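Trichothecene 15-O-acetyltransferase TRI3 (PDB 3FOT) acetylates the 15-hydroxyl group of trichothecene intermediates on the biosynthetic route to mycotoxins such as T-2 toxin. Local coordinates at residues 82-95 / 107-121. Sequence-based numbering, arbitrary orientation.
Sequences LLDARFEHPECACT and TYESPESNESARDWA
R86 reaches out of helix 82-88 between W120 and Y108. Its chain is fully extended, with CG anti to the backbone N (chi1 178°), which carries CD and then the guanidinium across one face of the indole. R86 CD lies 3.9 Å from the centroid of the six-membered ring of W120, a CH-pi contact, and R86 CZ, 4.6 Å from it, makes a cation-pi pair. The guanidinium stands steeply on that ring, the planes 79° apart, and R86 NH1 dips to 3.3 Å from W120 CD2. The NE-NH2 edge turns to Y108: R86 NE donates to Y108 OH at 2.9 Å, nearly straight and in the guanidinium plane, while NH2 adds a weak bond to the same oxygen. P111 CG covers one guanidinium face and A93 CB the opposite one, a sandwich that limits its rotation. Y108 OH also hydrogen-bonds E225 OE2, which probably polarises the hydroxyl as an acceptor for R86; R86 NH1 hydrogen-bonds a glycerol, probably from the crystallisation liquor. P90 CB sits over the Y108 ring, 3.8 Å from its centroid. L82 CG packs on W120 CH2 at 3.5 Å, and L83 fits as a knob among A117, R118, W120 and A121. A water links A93 O to E109 N. T95 and T107 pair at the open end of the antiparallel hairpin of strands 95-97 and 105-109, which helices 71-88 and 114-124 flank in this BAHD-superfamily acyltransferase.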
ATOM      1  N   LEU A  82      -5.383   5.110  19.533  1.00  7.75           N
ATOM      2  CA  LEU A  82      -4.276   4.232  19.137  1.00  8.59           C
ATOM      3  C   LEU A  82      -4.087   3.097  20.153  1.00  9.49           C
ATOM      4  O   LEU A  82      -3.774   1.937  19.803  1.00  9.79           O
ATOM      5  CB  LEU A  82      -2.987   5.042  19.013  1.00  8.39           C
ATOM      6  CG  LEU A  82      -1.747   4.267  18.576  1.00  8.69           C
ATOM      7  CD1 LEU A  82      -1.925   3.547  17.212  1.00  8.37           C
ATOM      8  CD2 LEU A  82      -0.583   5.246  18.507  1.00 10.40           C
ATOM      9  N   LEU A  83      -4.294   3.423  21.418  1.00  9.52           N
ATOM     10  CA  LEU A  83      -4.274   2.376  22.458  1.00  9.97           C
ATOM     11  C   LEU A  83      -5.363   1.323  22.240  1.00 10.13           C
ATOM     12  O   LEU A  83      -5.080   0.112  22.308  1.00  9.95           O
ATOM     13  CB  LEU A  83      -4.377   2.990  23.862  1.00 10.79           C
ATOM     14  CG  LEU A  83      -3.152   3.785  24.314  1.00 11.81           C
ATOM     15  CD1 LEU A  83      -3.497   4.691  25.486  1.00 14.23           C
ATOM     16  CD2 LEU A  83      -1.983   2.831  24.651  1.00 12.96           C
ATOM     17  N   ASP A  84      -6.598   1.757  21.966  1.00  9.27           N
ATOM     18  CA  ASP A  84      -7.677   0.832  21.662  1.00 10.10           C
ATOM     19  C   ASP A  84      -7.308   0.007  20.435  1.00  9.74           C
ATOM     20  O   ASP A  84      -7.562  -1.193  20.390  1.00 10.06           O
ATOM     21  CB  ASP A  84      -8.989   1.580  21.366  1.00  9.32           C
ATOM     22  CG  ASP A  84      -9.561   2.273  22.584  1.00 12.76           C
ATOM     23  OD1 ASP A  84      -9.161   1.909  23.732  1.00 14.24           O
ATOM     24  OD2 ASP A  84     -10.419   3.176  22.373  1.00 13.93           O
ATOM     25  N   ALA A  85      -6.708   0.673  19.442  1.00  8.92           N
ATOM     26  CA  ALA A  85      -6.397   0.029  18.171  1.00  9.40           C
ATOM     27  C   ALA A  85      -5.291  -1.013  18.354  1.00  9.69           C
ATOM     28  O   ALA A  85      -5.312  -2.056  17.700  1.00 11.41           O
ATOM     29  CB  ALA A  85      -6.008   1.053  17.138  1.00  8.86           C
ATOM     30  N   ARG A  86      -4.351  -0.732  19.253  1.00  9.87           N
ATOM     31  CA  ARG A  86      -3.258  -1.657  19.557  1.00  9.88           C
ATOM     32  C   ARG A  86      -3.840  -2.935  20.139  1.00 10.58           C
ATOM     33  O   ARG A  86      -3.397  -4.032  19.805  1.00  9.78           O
ATOM     34  CB  ARG A  86      -2.251  -1.050  20.545  1.00  9.41           C
ATOM     35  CG  ARG A  86      -1.126  -2.072  20.891  1.00  9.86           C
ATOM     36  CD  ARG A  86      -0.009  -1.462  21.668  1.00  9.28           C
ATOM     37  NE  ARG A  86       1.015  -2.444  22.022  1.00  9.15           N
ATOM     38  CZ  ARG A  86       2.247  -2.145  22.422  1.00 11.14           C
ATOM     39  NH1 ARG A  86       2.659  -0.879  22.498  1.00 11.55           N
ATOM     40  NH2 ARG A  86       3.094  -3.137  22.733  1.00 11.61           N
ATOM     41  N   PHE A  87      -4.845  -2.781  21.002  1.00 10.65           N
ATOM     42  CA  PHE A  87      -5.558  -3.933  21.542  1.00 11.76           C
ATOM     43  C   PHE A  87      -6.254  -4.764  20.470  1.00 12.39           C
ATOM     44  O   PHE A  87      -6.122  -5.981  20.450  1.00 12.80           O
ATOM     45  CB  PHE A  87      -6.547  -3.538  22.641  1.00 11.98           C
ATOM     46  CG  PHE A  87      -7.008  -4.707  23.442  1.00 12.82           C
ATOM     47  CD1 PHE A  87      -6.250  -5.146  24.527  1.00 13.90           C
ATOM     48  CD2 PHE A  87      -8.152  -5.419  23.069  1.00 15.81           C
ATOM     49  CE1 PHE A  87      -6.653  -6.272  25.266  1.00 16.42           C
ATOM     50  CE2 PHE A  87      -8.554  -6.557  23.805  1.00 17.02           C
ATOM     51  CZ  PHE A  87      -7.795  -6.957  24.901  1.00 15.05           C
ATOM     52  N   GLU A  88      -6.959  -4.102  19.550  1.00 12.15           N
ATOM     53  CA  GLU A  88      -7.631  -4.791  18.457  1.00 12.79           C
ATOM     54  C   GLU A  88      -6.655  -5.422  17.460  1.00 11.76           C
ATOM     55  O   GLU A  88      -6.879  -6.555  16.987  1.00 11.25           O
ATOM     56  CB  GLU A  88      -8.511  -3.810  17.694  1.00 11.72           C
ATOM     57  CG  GLU A  88      -9.698  -3.254  18.489  1.00 14.25           C
ATOM     58  CD  GLU A  88     -10.716  -2.566  17.581  1.00 15.05           C
ATOM     59  OE1 GLU A  88     -10.512  -2.525  16.345  1.00 20.12           O
ATOM     60  OE2 GLU A  88     -11.757  -2.106  18.096  1.00 17.78           O
ATOM     61  N   HIS A  89      -5.609  -4.671  17.117  1.00 11.27           N
ATOM     62  CA  HIS A  89      -4.690  -5.018  16.021  1.00 10.99           C
ATOM     63  C   HIS A  89      -3.252  -4.647  16.385  1.00 11.10           C
ATOM     64  O   HIS A  89      -2.744  -3.594  16.011  1.00 10.01           O
ATOM     65  CB  HIS A  89      -5.160  -4.384  14.708  1.00 11.76           C
ATOM     66  CG  HIS A  89      -6.547  -4.806  14.343  1.00 11.90           C
ATOM     67  ND1 HIS A  89      -6.867  -6.122  14.093  1.00 13.22           N
ATOM     68  CD2 HIS A  89      -7.705  -4.114  14.263  1.00 15.24           C
ATOM     69  CE1 HIS A  89      -8.159  -6.220  13.841  1.00 14.35           C
ATOM     70  NE2 HIS A  89      -8.690  -5.014  13.937  1.00 14.54           N
ATOM     71  N   PRO A  90      -2.600  -5.520  17.157  1.00 10.75           N
ATOM     72  CA  PRO A  90      -1.258  -5.195  17.672  1.00 10.59           C
ATOM     73  C   PRO A  90      -0.122  -5.110  16.653  1.00 10.04           C
ATOM     74  O   PRO A  90       1.014  -4.813  17.050  1.00 10.71           O
ATOM     75  CB  PRO A  90      -0.969  -6.291  18.715  1.00 11.00           C
ATOM     76  CG  PRO A  90      -2.186  -7.202  18.723  1.00 12.55           C
ATOM     77  CD  PRO A  90      -3.132  -6.812  17.635  1.00 11.40           C
ATOM     78  N   GLU A  91      -0.407  -5.315  15.367  1.00  9.76           N
ATOM     79  CA  GLU A  91       0.574  -5.073  14.336  1.00  9.74           C
ATOM     80  C   GLU A  91       1.154  -3.662  14.437  1.00  9.04           C
ATOM     81  O   GLU A  91       2.295  -3.448  14.076  1.00  8.99           O
ATOM     82  CB  GLU A  91      -0.065  -5.231  12.958  1.00  9.99           C
ATOM     83  CG  GLU A  91      -0.240  -6.693  12.545  1.00 11.21           C
ATOM     84  CD  GLU A  91      -1.437  -7.384  13.144  1.00 13.75           C
ATOM     85  OE1 GLU A  91      -2.307  -6.743  13.795  1.00 11.50           O
ATOM     86  OE2 GLU A  91      -1.515  -8.599  12.922  1.00 14.57           O
ATOM     87  N   CYS A  92       0.352  -2.716  14.936  1.00  9.08           N
ATOM     88  CA  CYS A  92       0.771  -1.311  15.061  1.00  9.06           C
ATOM     89  C   CYS A  92       1.924  -1.075  16.062  1.00  9.71           C
ATOM     90  O   CYS A  92       2.499   0.028  16.095  1.00  9.96           O
ATOM     91  CB  CYS A  92      -0.436  -0.432  15.416  1.00  8.67           C
ATOM     92  SG  CYS A  92      -1.086  -0.777  17.075  1.00  9.76           S
ATOM     93  N   ALA A  93       2.270  -2.097  16.866  1.00  8.26           N
ATOM     94  CA  ALA A  93       3.448  -1.991  17.737  1.00  9.72           C
ATOM     95  C   ALA A  93       4.463  -3.127  17.617  1.00  9.66           C
ATOM     96  O   ALA A  93       5.324  -3.290  18.505  1.00  9.67           O
ATOM     97  CB  ALA A  93       3.007  -1.836  19.203  1.00  9.16           C
ATOM     98  N   CYS A  94       4.374  -3.908  16.542  1.00  9.41           N
ATOM     99  CA  CYS A  94       5.412  -4.899  16.274  1.00 10.47           C
ATOM    100  C   CYS A  94       6.714  -4.161  15.936  1.00 10.68           C
ATOM    101  O   CYS A  94       6.690  -2.998  15.500  1.00 11.69           O
ATOM    102  CB  CYS A  94       5.006  -5.851  15.139  1.00  9.97           C
ATOM    103  SG  CYS A  94       3.627  -6.940  15.536  1.00 10.91           S
ATOM    104  N   THR A  95       7.843  -4.835  16.165  1.00 10.34           N
ATOM    105  CA  THR A  95       9.152  -4.274  15.907  1.00 10.25           C
ATOM    106  C   THR A  95       9.943  -5.257  15.039  1.00 10.80           C
ATOM    107  O   THR A  95       9.571  -6.419  14.911  1.00 10.20           O
ATOM    108  CB  THR A  95       9.906  -4.040  17.234  1.00 10.74           C
ATOM    109  OG1 THR A  95       9.947  -5.265  17.988  1.00 10.82           O
ATOM    110  CG2 THR A  95       9.206  -2.964  18.061  1.00 10.46           C
ATOM    111  N   THR A 107       8.728  -9.035  15.902  1.00 11.59           N
ATOM    112  CA  THR A 107       8.484  -9.308  17.324  1.00 12.44           C
ATOM    113  C   THR A 107       7.289  -8.489  17.822  1.00 12.30           C
ATOM    114  O   THR A 107       7.126  -7.336  17.418  1.00 11.89           O
ATOM    115  CB  THR A 107       9.746  -8.989  18.141  1.00 13.31           C
ATOM    116  OG1 THR A 107      10.795  -9.892  17.759  1.00 13.98           O
ATOM    117  CG2 THR A 107       9.490  -9.130  19.638  1.00 14.45           C
ATOM    118  N   TYR A 108       6.463  -9.093  18.679  1.00 11.63           N
ATOM    119  CA  TYR A 108       5.466  -8.337  19.421  1.00 11.98           C
ATOM    120  C   TYR A 108       5.626  -8.583  20.925  1.00 13.02           C
ATOM    121  O   TYR A 108       5.750  -9.741  21.356  1.00 13.75           O
ATOM    122  CB  TYR A 108       4.018  -8.669  19.002  1.00 11.23           C
ATOM    123  CG  TYR A 108       3.066  -7.814  19.809  1.00 11.94           C
ATOM    124  CD1 TYR A 108       2.921  -6.456  19.505  1.00 11.85           C
ATOM    125  CD2 TYR A 108       2.397  -8.333  20.933  1.00 10.71           C
ATOM    126  CE1 TYR A 108       2.120  -5.621  20.274  1.00 11.65           C
ATOM    127  CE2 TYR A 108       1.573  -7.506  21.718  1.00 11.78           C
ATOM    128  CZ  TYR A 108       1.448  -6.151  21.372  1.00 12.32           C
ATOM    129  OH  TYR A 108       0.656  -5.323  22.127  1.00 10.52           O
ATOM    130  N   GLU A 109       5.603  -7.510  21.708  1.00 13.15           N
ATOM    131  CA  GLU A 109       5.615  -7.641  23.171  1.00 14.59           C
ATOM    132  C   GLU A 109       4.503  -6.780  23.780  1.00 14.53           C
ATOM    133  O   GLU A 109       4.370  -5.597  23.459  1.00 13.66           O
ATOM    134  CB  GLU A 109       6.987  -7.263  23.736  1.00 14.38           C
ATOM    135  CG  GLU A 109       7.092  -7.327  25.267  1.00 15.82           C
ATOM    136  CD  GLU A 109       8.440  -6.852  25.794  1.00 17.82           C
ATOM    137  OE1 GLU A 109       9.152  -6.078  25.109  0.60 17.47           O
ATOM    138  OE2 GLU A 109       8.790  -7.261  26.918  0.60 19.94           O
ATOM    139  N   SER A 110       3.689  -7.387  24.635  1.00 14.81           N
ATOM    140  CA  SER A 110       2.681  -6.609  25.385  1.00 16.23           C
ATOM    141  C   SER A 110       3.343  -5.530  26.228  1.00 16.58           C
ATOM    142  O   SER A 110       4.447  -5.739  26.735  1.00 17.14           O
ATOM    143  CB  SER A 110       1.899  -7.512  26.316  1.00 15.89           C
ATOM    144  OG  SER A 110       0.948  -8.233  25.627  1.00 18.35           O
ATOM    145  N   PRO A 111       2.676  -4.371  26.396  1.00 16.94           N
ATOM    146  CA  PRO A 111       3.222  -3.347  27.294  1.00 17.42           C
ATOM    147  C   PRO A 111       3.417  -3.908  28.707  1.00 18.51           C
ATOM    148  O   PRO A 111       2.576  -4.663  29.199  1.00 18.65           O
ATOM    149  CB  PRO A 111       2.136  -2.256  27.295  1.00 17.86           C
ATOM    150  CG  PRO A 111       1.450  -2.434  25.943  1.00 16.02           C
ATOM    151  CD  PRO A 111       1.429  -3.922  25.734  1.00 16.54           C
ATOM    152  N   GLU A 112       4.546  -3.560  29.309  1.00 20.53           N
ATOM    153  CA  GLU A 112       4.890  -4.000  30.665  1.00 21.93           C
ATOM    154  C   GLU A 112       3.954  -3.423  31.722  1.00 22.04           C
ATOM    155  O   GLU A 112       3.856  -3.951  32.832  1.00 22.34           O
ATOM    156  CB  GLU A 112       6.340  -3.631  30.991  1.00 22.47           C
ATOM    157  CG  GLU A 112       6.705  -2.176  30.723  1.00 25.44           C
ATOM    158  CD  GLU A 112       7.790  -1.653  31.650  0.50 26.73           C
ATOM    159  OE1 GLU A 112       8.972  -1.995  31.444  0.50 28.31           O
ATOM    160  OE2 GLU A 112       7.454  -0.878  32.578  0.50 28.47           O
ATOM    161  N   SER A 113       3.284  -2.327  31.378  1.00 21.22           N
ATOM    162  CA  SER A 113       2.364  -1.646  32.270  1.00 21.38           C
ATOM    163  C   SER A 113       1.479  -0.730  31.449  1.00 21.34           C
ATOM    164  O   SER A 113       1.809  -0.386  30.314  1.00 20.19           O
ATOM    165  CB  SER A 113       3.128  -0.816  33.307  1.00 21.19           C
ATOM    166  OG  SER A 113       3.831   0.265  32.703  1.00 21.24           O
ATOM    167  N   ASN A 114       0.363  -0.314  32.031  1.00 21.95           N
ATOM    168  CA  ASN A 114      -0.506   0.628  31.359  1.00 22.87           C
ATOM    169  C   ASN A 114       0.222   1.974  31.116  1.00 22.59           C
ATOM    170  O   ASN A 114       0.015   2.612  30.075  1.00 22.75           O
ATOM    171  CB  ASN A 114      -1.855   0.758  32.098  1.00 23.65           C
ATOM    172  CG  ASN A 114      -2.712  -0.533  32.019  1.00 27.16           C
ATOM    173  OD1 ASN A 114      -3.759  -0.570  31.352  1.00 30.60           O
ATOM    174  ND2 ASN A 114      -2.272  -1.586  32.702  1.00 29.22           N
ATOM    175  N   GLU A 115       1.113   2.373  32.028  1.00 21.94           N
ATOM    176  CA  GLU A 115       1.922   3.591  31.838  1.00 21.38           C
ATOM    177  C   GLU A 115       2.824   3.504  30.604  1.00 20.27           C
ATOM    178  O   GLU A 115       2.933   4.466  29.841  1.00 19.69           O
ATOM    179  CB  GLU A 115       2.783   3.920  33.068  1.00 21.39           C
ATOM    180  CG  GLU A 115       3.673   5.150  32.863  1.00 22.44           C
ATOM    181  CD  GLU A 115       4.570   5.458  34.060  1.00 24.05           C
ATOM    182  OE1 GLU A 115       4.447   4.769  35.095  1.00 28.20           O
ATOM    183  OE2 GLU A 115       5.412   6.377  33.960  1.00 26.64           O
ATOM    184  N   SER A 116       3.479   2.353  30.442  1.00 18.63           N
ATOM    185  CA  SER A 116       4.400   2.087  29.332  1.00 18.92           C
ATOM    186  C   SER A 116       3.640   2.164  27.999  1.00 17.38           C
ATOM    187  O   SER A 116       4.119   2.742  27.024  1.00 17.42           O
ATOM    188  CB  SER A 116       4.952   0.668  29.487  1.00 18.93           C
ATOM    189  OG  SER A 116       5.937   0.407  28.512  1.00 23.73           O
ATOM    190  N   ALA A 117       2.454   1.571  27.992  1.00 16.09           N
ATOM    191  CA  ALA A 117       1.561   1.605  26.831  1.00 15.13           C
ATOM    192  C   ALA A 117       1.194   3.042  26.468  1.00 15.51           C
ATOM    193  O   ALA A 117       1.209   3.433  25.302  1.00 14.70           O
ATOM    194  CB  ALA A 117       0.292   0.816  27.114  1.00 15.54           C
ATOM    195  N   ARG A 118       0.847   3.831  27.482  1.00 15.13           N
ATOM    196  CA  ARG A 118       0.504   5.218  27.246  1.00 15.66           C
ATOM    197  C   ARG A 118       1.705   6.003  26.726  1.00 15.13           C
ATOM    198  O   ARG A 118       1.559   6.830  25.826  1.00 13.74           O
ATOM    199  CB  ARG A 118      -0.086   5.826  28.529  1.00 15.53           C
ATOM    200  CG  ARG A 118      -1.470   5.295  28.845  1.00 17.73           C
ATOM    201  CD  ARG A 118      -2.145   6.049  30.011  1.00 18.27           C
ATOM    202  NE  ARG A 118      -1.533   5.748  31.302  1.00 24.28           N
ATOM    203  CZ  ARG A 118      -1.987   4.847  32.174  1.00 25.73           C
ATOM    204  NH1 ARG A 118      -1.348   4.667  33.326  1.00 26.17           N
ATOM    205  NH2 ARG A 118      -3.082   4.139  31.913  1.00 27.80           N
ATOM    206  N   ASP A 119       2.898   5.733  27.270  1.00 14.29           N
ATOM    207  CA  ASP A 119       4.132   6.348  26.775  1.00 14.72           C
ATOM    208  C   ASP A 119       4.340   6.011  25.307  1.00 13.36           C
ATOM    209  O   ASP A 119       4.708   6.872  24.517  1.00 12.52           O
ATOM    210  CB  ASP A 119       5.359   5.854  27.549  1.00 16.33           C
ATOM    211  CG  ASP A 119       5.393   6.347  28.980  1.00 20.21           C
ATOM    212  OD1 ASP A 119       4.621   7.259  29.320  1.00 22.35           O
ATOM    213  OD2 ASP A 119       6.220   5.805  29.741  1.00 23.71           O
ATOM    214  N   TRP A 120       4.123   4.740  24.961  1.00 12.14           N
ATOM    215  CA  TRP A 120       4.265   4.294  23.582  1.00 11.74           C
ATOM    216  C   TRP A 120       3.314   5.077  22.640  1.00 10.98           C
ATOM    217  O   TRP A 120       3.754   5.603  21.618  1.00 11.69           O
ATOM    218  CB  TRP A 120       4.035   2.771  23.440  1.00 10.94           C
ATOM    219  CG  TRP A 120       3.775   2.351  22.007  1.00 10.78           C
ATOM    220  CD1 TRP A 120       4.701   2.126  21.028  1.00 10.71           C
ATOM    221  CD2 TRP A 120       2.480   2.179  21.388  1.00 11.33           C
ATOM    222  NE1 TRP A 120       4.067   1.813  19.842  1.00 10.77           N
ATOM    223  CE2 TRP A 120       2.707   1.820  20.039  1.00  9.69           C
ATOM    224  CE3 TRP A 120       1.162   2.280  21.853  1.00  9.63           C
ATOM    225  CZ2 TRP A 120       1.657   1.592  19.131  1.00 10.20           C
ATOM    226  CZ3 TRP A 120       0.098   2.025  20.954  1.00  9.21           C
ATOM    227  CH2 TRP A 120       0.365   1.691  19.600  1.00  8.76           C
ATOM    228  N   ALA A 121       2.030   5.126  22.979  1.00 11.64           N
ATOM    229  CA  ALA A 121       1.039   5.826  22.126  1.00 10.87           C
ATOM    230  C   ALA A 121       1.352   7.326  21.968  1.00 11.92           C
ATOM    231  O   ALA A 121       1.315   7.871  20.864  1.00 10.74           O
ATOM    232  CB  ALA A 121      -0.391   5.600  22.669  1.00 11.48           C
TER
HETATM  233  O   HOH W   1       6.107  -4.806  20.636  1.00  9.69           O